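PDB 4UQW: protein CLPV1 from Pseudomonas aeruginosa, which probably acts as the ATPase of type VI secretion that disassembles the contracted TssB-TssC sheath. Local coordinates for residues A10-L15 with H93-V98; N16-K21 with V114-L119; P36-V41 with S86-S91. All coordinates share one frame; numbering follows the deposited sequence. Where two conformers were deposited one is given.

Contacts 1 and 2 are neighbours in the mostly helical Clp N domain, their centres about 9 Å apart; the first joins helix 8-12 to helix 92-108, the second the start of helix 17-33 to that of helix 116-124. Their segments alternate along the chain, and K14 O lies 2.8 Å from V114 N, a probable hydrogen bond between them. Contact 3 pairs the two short strands, 37-38 and 89-90, and is nested inside the loops closed by both others; its centre is about 14 Å from that of contact 1 and 18 Å from that of contact 2. F12 CZ of contact 1 touches L90 CD1 of contact 3 at 3.6 Å, and both residues line a pocket holding benzamidine, probably from the crystallisation liquor.

Contact 1 (A10-L15 with H93-V98); sequences ALFGKL and HVEEAV
V98 pushes its two methyl groups between L11, F12 and L15, and the way these three side chains divide it between them shows how one branched residue can seat a helix against a short helical turn. CG1, anti to the backbone N (chi1 179°), approaches the L11 side: it lies 3.4 Å from L11 O and 3.7 Å from L11 CD1. CG2 instead reaches over one face of the F12 ring, a CH-pi contact with CG2 4.2 Å from the ring centroid and 28° off the normal. L15 crosses V98 at about a right angle, its CD2 methyl touching both branches.

F12 meets the preceding turn of helix 92-108 with its rim. Its chi1 of -74° sets CG beside the backbone N, and from there the ring extends toward V94 and E95. V94 CG1 lies in the ring plane at the edge, 3.9 Å from F12 CE2, while E95 CG approaches CE1. L11 CD2 comes to 3.7 Å from E95 O, the side chains crossing at about a right angle. The carboxylate of E95 is engaged elsewhere, in a salt bridge from OE2 to R8.

No hydrogen bond crosses between 10-15 and 93-98; the interface is built from apolar contacts. The type I turn from F12 to L15, with L15 N bonded to F12 O, brings the L15 side chain round to V98. I23 of helix 17-33 and W43 of helix 40-49 extend this packing into the hydrophobic core of the helical Clp N domain. F12 also lines the pocket of a bound benzamidine, probably from the crystallisation liquor.

Contact 2 (N16-K21 with V114-L119); sequences NSLAYK and VRTGYL
N16 and V114 bring two helix starts together: N16 N donates to V114 O over 2.9 Å, and the nearly straight N-H...O bond (172°) joins the chain just ahead of helix 17-33 to the loop leading into helix 116-124. The donor stands above the carbonyl plane, 36° out of it. The CA atoms of N16 and V114 lie 5.5 Å apart and those of A19 and T116 6.1 Å, so the segments stay close further along. Two N-cap residues, N16 and R115, thus lie close together in the mostly helical Clp N domain.

N16 caps helix 17-33 with its side chain. Its chi1 of 72° places CG between the backbone N and the carbonyl carbon, and OD1 accepts from A19 N at 2.8 Å, with the donor nearly along the C=O axis. One amide oxygen thereby satisfies an N-H in the first turn that has no preceding helical carbonyl. The other end of the amide faces the partner segment: ND2 packs 3.4 Å from both CA and CB of R115. E161 OE1 pairs with N16 ND2 and E161 OE2 with T116 OG1, tying both helix starts to the end of the modelled chain.

R115 turns its guanidinium elsewhere, to a salt bridge with D54 and a hydrogen bond with N162, while its CG sits over the centre of the Y118 ring, 3.5 Å above the plane. Beyond the caps the contact is apolar. A19 CB faces T116 CG2 and, more distantly, L119 CD1. L18 crosses T116 at about a right angle, its CD2 methyl 3.8 Å from T116 CG2.

Contact 3 (P36-V41 with S86-S91); sequences PYVELV and SITDLS
V38 gives both its backbone polar atoms to the 86-91 segment, an example of how two parallel strands can be stitched together with very few bonds. V38 N donates to D89 O at 2.8 Å, in the carbonyl plane, and V38 O accepts from S91 N at 2.8 Å with the donor tilted 26° from the plane of the V38 carbonyl. A longer bond, D89 N to P36 O at 3.2 Å, completes the set. P36 O also receives a water, which donates a second bond to I87 O and so bridges the two segments just before the strands pair.

Several side-chain oxygens are occupied as well. D89 OD1 takes L90 N on its anti side at 2.7 Å and forms a salt bridge with R8, so one oxygen serves two donors. S91 OG caps helix 92-108 at H93 N, and a second water connects it to L40 N at the start of the other helix. T88 OG1 is bonded to K31, and E39 N to H42 ND1.

On one face of the sheet Y37 lays CD1 and CE1 against D89 CB; on the other V38 and L90 run side by side, V38 CB 3.8 Å from L90 CD2. V38 there packs on A26, T27 and C30 of helix 17-33, L90 on helix 8-12, and the strands lead directly into helices 40-49 and 92-108.

Contact 1 (A10-L15 with H93-V98)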
loop_
_atom_site.group_PDB
_atom_site.type_symbol
_atom_site.label_atom_id
_atom_site.label_comp_id
_atom_site.label_asym_id
_atom_site.label_seq_id
_atom_site.Cartn_x
_atom_site.Cartn_y
_atom_site.Cartn_z
ATOM N N ALA A 10 2.876 2.266 17.227
ATOM C CA ALA A 10 4.155 1.590 16.968
ATOM C C ALA A 10 4.238 1.013 15.555
ATOM O O ALA A 10 5.292 1.151 14.889
ATOM C CB ALA A 10 4.362 0.430 17.995
ATOM N N LEU A 11 3.166 0.375 15.116
ATOM C CA LEU A 11 3.142 -0.285 13.811
ATOM C C LEU A 11 3.283 0.748 12.677
ATOM O O LEU A 11 4.194 0.691 11.835
ATOM C CB LEU A 11 1.827 -1.079 13.686
ATOM C CG LEU A 11 1.558 -1.735 12.347
ATOM C CD1 LEU A 11 2.594 -2.806 12.034
ATOM C CD2 LEU A 11 0.088 -2.287 12.385
ATOM N N PHE A 12 2.346 1.723 12.655
ATOM C CA PHE A 12 2.393 2.737 11.602
ATOM C C PHE A 12 3.577 3.666 11.747
ATOM O O PHE A 12 4.021 4.240 10.764
ATOM C CB PHE A 12 1.069 3.556 11.615
ATOM C CG PHE A 12 -0.084 2.764 11.045
ATOM C CD1 PHE A 12 -0.736 1.787 11.801
ATOM C CD2 PHE A 12 -0.469 2.926 9.682
ATOM C CE1 PHE A 12 -1.795 0.992 11.252
ATOM C CE2 PHE A 12 -1.496 2.124 9.111
ATOM C CZ PHE A 12 -2.151 1.149 9.892
ATOM N N GLY A 13 4.107 3.774 12.970
ATOM C CA GLY A 13 5.303 4.559 13.232
ATOM C C GLY A 13 6.507 4.040 12.443
ATOM O O GLY A 13 7.464 4.816 12.234
ATOM N N LYS A 14 6.462 2.789 11.950
ATOM C CA LYS A 14 7.572 2.327 11.130
ATOM C C LYS A 14 7.531 2.829 9.678
ATOM O O LYS A 14 8.518 2.709 8.954
ATOM C CB LYS A 14 7.596 0.794 11.075
ATOM C CG LYS A 14 7.839 0.151 12.445
ATOM C CD LYS A 14 9.204 0.638 13.012
ATOM C CE LYS A 14 9.533 -0.229 14.259
ATOM N NZ LYS A 14 10.822 0.205 14.960
ATOM N N LEU A 15 6.407 3.401 9.242
ATOM C CA LEU A 15 6.288 3.896 7.874
ATOM C C LEU A 15 7.219 5.075 7.619
ATOM O O LEU A 15 7.424 5.917 8.529
ATOM C CB LEU A 15 4.852 4.337 7.579
ATOM C CG LEU A 15 3.816 3.204 7.573
ATOM C CD1 LEU A 15 2.462 3.788 7.399
ATOM C CD2 LEU A 15 4.033 2.184 6.440
ATOM N N HIS A 93 -6.748 -5.046 6.470
ATOM C CA HIS A 93 -5.682 -5.289 5.502
ATOM C C HIS A 93 -4.637 -4.202 5.469
ATOM O O HIS A 93 -3.478 -4.467 5.102
ATOM C CB HIS A 93 -6.286 -5.470 4.082
ATOM C CG HIS A 93 -6.910 -6.822 3.880
ATOM N ND1 HIS A 93 -7.784 -7.078 2.844
ATOM C CD2 HIS A 93 -6.778 -7.986 4.566
ATOM C CE1 HIS A 93 -8.135 -8.348 2.879
ATOM N NE2 HIS A 93 -7.528 -8.933 3.900
ATOM N N VAL A 94 -4.991 -2.954 5.823
ATOM C CA VAL A 94 -3.997 -1.905 5.825
ATOM C C VAL A 94 -3.027 -2.168 7.015
ATOM O O VAL A 94 -1.785 -2.104 6.832
ATOM C CB VAL A 94 -4.691 -0.525 5.955
ATOM C CG1 VAL A 94 -3.697 0.555 6.364
ATOM C CG2 VAL A 94 -5.325 -0.206 4.613
ATOM N N GLU A 95 -3.562 -2.537 8.186
ATOM C CA GLU A 95 -2.699 -2.892 9.347
ATOM C C GLU A 95 -1.793 -4.063 8.950
ATOM O O GLU A 95 -0.594 -4.056 9.234
ATOM C CB GLU A 95 -3.481 -3.316 10.610
ATOM C CG GLU A 95 -4.384 -2.200 11.140
ATOM C CD GLU A 95 -5.144 -2.684 12.368
ATOM O OE1 GLU A 95 -5.229 -3.919 12.626
ATOM O OE2 GLU A 95 -5.667 -1.858 13.111
ATOM N N GLU A 96 -2.394 -5.084 8.342
ATOM C CA GLU A 96 -1.600 -6.271 8.034
ATOM C C GLU A 96 -0.511 -5.966 7.026
ATOM O O GLU A 96 0.627 -6.488 7.113
ATOM C CB GLU A 96 -2.528 -7.351 7.463
ATOM C CG GLU A 96 -1.882 -8.724 7.568
ATOM C CD GLU A 96 -2.778 -9.864 7.122
ATOM O OE1 GLU A 96 -4.056 -9.697 6.975
ATOM O OE2 GLU A 96 -2.147 -10.931 6.887
ATOM N N ALA A 97 -0.804 -5.144 6.033
ATOM C CA ALA A 97 0.235 -4.803 5.071
ATOM C C ALA A 97 1.400 -4.063 5.747
ATOM O O ALA A 97 2.541 -4.281 5.331
ATOM C CB ALA A 97 -0.362 -3.920 3.886
ATOM N N VAL A 98 1.119 -3.178 6.710
ATOM C CA VAL A 98 2.238 -2.503 7.365
ATOM C C VAL A 98 3.063 -3.543 8.116
ATOM O O VAL A 98 4.306 -3.479 8.042
ATOM C CB VAL A 98 1.743 -1.409 8.334
ATOM C CG1 VAL A 98 2.961 -0.725 9.029
ATOM C CG2 VAL A 98 0.966 -0.322 7.554
#

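Contact 2 (N16-K21 with V114-L119)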
loop_
_atom_site.group_PDB
_atom_site.type_symbol
_atom_site.label_atom_id
_atom_site.label_comp_id
_atom_site.label_asym_id
_atom_site.label_seq_id
_atom_site.Cartn_x
_atom_site.Cartn_y
_atom_site.Cartn_z
ATOM N N ASN A 16 7.781 5.157 6.425
ATOM C CA ASN A 16 8.486 6.395 6.037
ATOM C C ASN A 16 7.513 7.539 5.808
ATOM O O ASN A 16 6.270 7.354 5.949
ATOM C CB ASN A 16 9.408 6.162 4.827
ATOM C CG ASN A 16 8.659 5.971 3.509
ATOM O OD1 ASN A 16 7.425 6.125 3.412
ATOM N ND2 ASN A 16 9.409 5.608 2.458
ATOM N N SER A 17 8.037 8.740 5.505
ATOM C CA SER A 17 7.159 9.886 5.492
ATOM C C SER A 17 6.206 9.830 4.300
ATOM O O SER A 17 5.044 10.196 4.440
ATOM C CB SER A 17 7.986 11.171 5.484
ATOM O OG SER A 17 8.703 11.271 4.279
ATOM N N LEU A 18 6.676 9.339 3.172
ATOM C CA LEU A 18 5.785 9.293 2.000
ATOM C C LEU A 18 4.599 8.356 2.293
ATOM O O LEU A 18 3.388 8.677 2.048
ATOM C CB LEU A 18 6.608 8.857 0.752
ATOM C CG LEU A 18 5.797 8.816 -0.559
ATOM C CD1 LEU A 18 6.708 9.062 -1.782
ATOM C CD2 LEU A 18 5.053 7.497 -0.751
ATOM N N ALA A 19 4.875 7.154 2.802
ATOM C CA ALA A 19 3.830 6.165 3.061
ATOM C C ALA A 19 2.889 6.653 4.146
ATOM O O ALA A 19 1.668 6.466 4.033
ATOM C CB ALA A 19 4.408 4.793 3.470
ATOM N N TYR A 20 3.397 7.270 5.232
ATOM C CA TYR A 20 2.535 7.681 6.324
ATOM C C TYR A 20 1.694 8.883 5.894
ATOM O O TYR A 20 0.485 8.956 6.188
ATOM C CB TYR A 20 3.336 8.075 7.570
ATOM C CG TYR A 20 2.699 7.811 8.937
ATOM C CD1 TYR A 20 1.315 7.716 9.112
ATOM C CD2 TYR A 20 3.495 7.526 10.037
ATOM C CE1 TYR A 20 0.748 7.449 10.366
ATOM C CE2 TYR A 20 2.953 7.291 11.294
ATOM C CZ TYR A 20 1.582 7.239 11.462
ATOM O OH TYR A 20 0.985 6.957 12.667
ATOM N N LYS A 21 2.291 9.819 5.175
ATOM C CA LYS A 21 1.485 10.973 4.707
ATOM C C LYS A 21 0.394 10.487 3.773
ATOM O O LYS A 21 -0.708 11.052 3.738
ATOM C CB LYS A 21 2.388 12.017 4.022
ATOM C CG LYS A 21 3.229 12.804 5.082
ATOM C CD LYS A 21 4.199 13.774 4.379
ATOM C CE LYS A 21 5.140 14.455 5.371
ATOM N NZ LYS A 21 6.349 14.976 4.650
ATOM N N VAL A 114 9.674 1.623 6.706
ATOM C CA VAL A 114 8.952 0.880 5.674
ATOM C C VAL A 114 8.577 1.820 4.533
ATOM O O VAL A 114 7.818 2.775 4.716
ATOM C CB VAL A 114 7.699 0.220 6.295
ATOM C CG1 VAL A 114 6.802 -0.509 5.235
ATOM C CG2 VAL A 114 8.109 -0.707 7.472
ATOM N N ARG A 115 9.161 1.559 3.366
ATOM C CA ARG A 115 8.852 2.287 2.145
ATOM C C ARG A 115 7.772 1.546 1.379
ATOM O O ARG A 115 7.475 0.360 1.628
ATOM C CB ARG A 115 10.116 2.464 1.279
ATOM C CG ARG A 115 10.853 1.143 0.926
ATOM C CD ARG A 115 12.280 1.425 0.391
ATOM N NE ARG A 115 12.228 2.185 -0.848
ATOM C CZ ARG A 115 13.325 2.696 -1.397
ATOM N NH1 ARG A 115 14.513 2.555 -0.773
ATOM N NH2 ARG A 115 13.234 3.335 -2.547
ATOM N N THR A 116 7.193 2.207 0.397
ATOM C CA THR A 116 6.051 1.547 -0.259
ATOM C C THR A 116 6.463 0.300 -1.041
ATOM O O THR A 116 5.646 -0.632 -1.163
ATOM C CB THR A 116 5.224 2.510 -1.165
ATOM O OG1 THR A 116 5.996 2.963 -2.269
ATOM C CG2 THR A 116 4.729 3.708 -0.343
ATOM N N GLY A 117 7.726 0.172 -1.455
ATOM C CA GLY A 117 8.101 -1.027 -2.174
ATOM C C GLY A 117 8.149 -2.202 -1.212
ATOM O O GLY A 117 7.893 -3.342 -1.625
ATOM N N TYR A 118 8.450 -1.950 0.076
ATOM C CA TYR A 118 8.383 -3.066 1.038
ATOM C C TYR A 118 6.935 -3.440 1.336
ATOM O O TYR A 118 6.658 -4.612 1.622
ATOM C CB TYR A 118 9.075 -2.702 2.363
ATOM C CG TYR A 118 10.528 -2.327 2.224
ATOM C CD1 TYR A 118 11.269 -2.647 1.117
ATOM C CD2 TYR A 118 11.136 -1.615 3.255
ATOM C CE1 TYR A 118 12.632 -2.301 1.021
ATOM C CE2 TYR A 118 12.494 -1.255 3.187
ATOM C CZ TYR A 118 13.210 -1.578 2.065
ATOM O OH TYR A 118 14.531 -1.169 1.940
ATOM N N LEU A 119 6.010 -2.472 1.303
ATOM C CA LEU A 119 4.599 -2.819 1.416
ATOM C C LEU A 119 4.168 -3.731 0.267
ATOM O O LEU A 119 3.464 -4.716 0.489
ATOM C CB LEU A 119 3.673 -1.592 1.386
ATOM C CG LEU A 119 3.920 -0.564 2.473
ATOM C CD1 LEU A 119 3.120 0.717 2.132
ATOM C CD2 LEU A 119 3.424 -1.091 3.838
#

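Contact 3 (P36-V41 with S86-S91)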
loop_
_atom_site.group_PDB
_atom_site.type_symbol
_atom_site.label_atom_id
_atom_site.label_comp_id
_atom_site.label_asym_id
_atom_site.label_seq_id
_atom_site.Cartn_x
_atom_site.Cartn_y
_atom_site.Cartn_z
ATOM N N PRO A 36 -16.603 3.403 4.686
ATOM C CA PRO A 36 -16.524 3.085 6.115
ATOM C C PRO A 36 -15.120 2.763 6.605
ATOM O O PRO A 36 -14.829 2.954 7.818
ATOM C CB PRO A 36 -17.435 1.854 6.274
ATOM C CG PRO A 36 -17.465 1.248 4.883
ATOM C CD PRO A 36 -17.423 2.438 3.937
ATOM N N TYR A 37 -14.236 2.325 5.688
ATOM C CA TYR A 37 -12.865 1.909 6.078
ATOM C C TYR A 37 -11.875 2.465 5.120
ATOM O O TYR A 37 -12.092 2.449 3.899
ATOM C CB TYR A 37 -12.705 0.327 6.123
ATOM C CG TYR A 37 -13.624 -0.246 7.182
ATOM C CD1 TYR A 37 -13.260 -0.194 8.529
ATOM C CD2 TYR A 37 -14.892 -0.732 6.841
ATOM C CE1 TYR A 37 -14.129 -0.630 9.521
ATOM C CE2 TYR A 37 -15.773 -1.159 7.811
ATOM C CZ TYR A 37 -15.381 -1.115 9.141
ATOM O OH TYR A 37 -16.256 -1.534 10.113
ATOM N N VAL A 38 -10.750 2.953 5.665
ATOM C CA VAL A 38 -9.596 3.302 4.857
ATOM C C VAL A 38 -8.927 1.991 4.381
ATOM O O VAL A 38 -8.487 1.181 5.188
ATOM C CB VAL A 38 -8.600 4.131 5.641
ATOM C CG1 VAL A 38 -7.520 4.633 4.705
ATOM C CG2 VAL A 38 -9.337 5.323 6.280
ATOM N N GLU A 39 -8.976 1.768 3.067
ATOM C CA GLU A 39 -8.561 0.490 2.486
ATOM C C GLU A 39 -7.291 0.607 1.717
ATOM O O GLU A 39 -6.782 1.704 1.456
ATOM C CB GLU A 39 -9.630 -0.013 1.521
ATOM C CG GLU A 39 -10.933 -0.411 2.237
ATOM C CD GLU A 39 -11.882 -1.111 1.306
ATOM O OE1 GLU A 39 -11.460 -1.545 0.201
ATOM O OE2 GLU A 39 -13.062 -1.212 1.692
ATOM N N LEU A 40 -6.771 -0.574 1.350
ATOM C CA LEU A 40 -5.623 -0.571 0.478
ATOM C C LEU A 40 -5.871 0.265 -0.806
ATOM O O LEU A 40 -4.964 0.967 -1.282
ATOM C CB LEU A 40 -5.242 -1.984 0.079
ATOM C CG LEU A 40 -4.682 -2.897 1.157
ATOM C CD1 LEU A 40 -4.506 -4.338 0.574
ATOM C CD2 LEU A 40 -3.363 -2.390 1.668
ATOM N N VAL A 41 -7.104 0.206 -1.359
ATOM C CA VAL A 41 -7.316 0.951 -2.603
ATOM C C VAL A 41 -7.178 2.488 -2.354
ATOM O O VAL A 41 -6.598 3.200 -3.188
ATOM C CB VAL A 41 -8.676 0.593 -3.227
ATOM C CG1 VAL A 41 -9.849 1.049 -2.343
ATOM C CG2 VAL A 41 -8.798 1.251 -4.616
ATOM N N SER A 86 -21.126 5.798 10.310
ATOM C CA SER A 86 -20.344 5.240 11.402
ATOM C C SER A 86 -19.038 6.020 11.569
ATOM O O SER A 86 -18.688 6.885 10.762
ATOM C CB SER A 86 -20.051 3.745 11.169
ATOM O OG SER A 86 -19.837 3.448 9.794
ATOM N N ILE A 87 -18.311 5.723 12.628
ATOM C CA ILE A 87 -17.008 6.316 12.771
ATOM C C ILE A 87 -16.093 5.547 11.811
ATOM O O ILE A 87 -16.084 4.307 11.780
ATOM C CB ILE A 87 -16.485 6.240 14.216
ATOM C CG1 ILE A 87 -15.102 6.872 14.302
ATOM C CG2 ILE A 87 -16.474 4.802 14.729
ATOM C CD1 ILE A 87 -14.653 7.125 15.736
ATOM N N THR A 88 -15.342 6.291 11.020
ATOM C CA THR A 88 -14.419 5.715 10.066
ATOM C C THR A 88 -13.345 4.925 10.825
ATOM O O THR A 88 -12.934 5.297 11.924
ATOM C CB THR A 88 -13.752 6.813 9.252
ATOM O OG1 THR A 88 -14.747 7.787 8.906
ATOM C CG2 THR A 88 -13.089 6.262 7.992
ATOM N N ASP A 89 -12.813 3.872 10.184
ATOM C CA ASP A 89 -11.677 3.135 10.764
ATOM C C ASP A 89 -10.758 2.658 9.645
ATOM O O ASP A 89 -11.046 2.803 8.488
ATOM C CB ASP A 89 -12.148 1.922 11.622
ATOM C CG ASP A 89 -11.221 1.609 12.784
ATOM O OD1 ASP A 89 -10.055 1.998 12.752
ATOM O OD2 ASP A 89 -11.670 1.028 13.796
ATOM N N LEU A 90 -9.617 2.087 10.064
ATOM C CA LEU A 90 -8.703 1.478 9.074
ATOM C C LEU A 90 -9.086 0.061 8.785
ATOM O O LEU A 90 -9.472 -0.644 9.685
ATOM C CB LEU A 90 -7.280 1.442 9.604
ATOM C CG LEU A 90 -6.758 2.795 10.059
ATOM C CD1 LEU A 90 -5.319 2.570 10.721
ATOM C CD2 LEU A 90 -6.688 3.845 8.958
ATOM N N SER A 91 -9.043 -0.359 7.514
ATOM C CA SER A 91 -9.163 -1.767 7.171
ATOM C C SER A 91 -8.100 -2.654 7.860
ATOM O O SER A 91 -6.921 -2.276 7.918
ATOM C CB SER A 91 -8.974 -1.913 5.664
ATOM O OG SER A 91 -8.975 -3.290 5.248
HETATM O O HOH W 1 -16.409 2.252 10.065
HETATM O O HOH W 2 -8.127 -2.800 2.422
#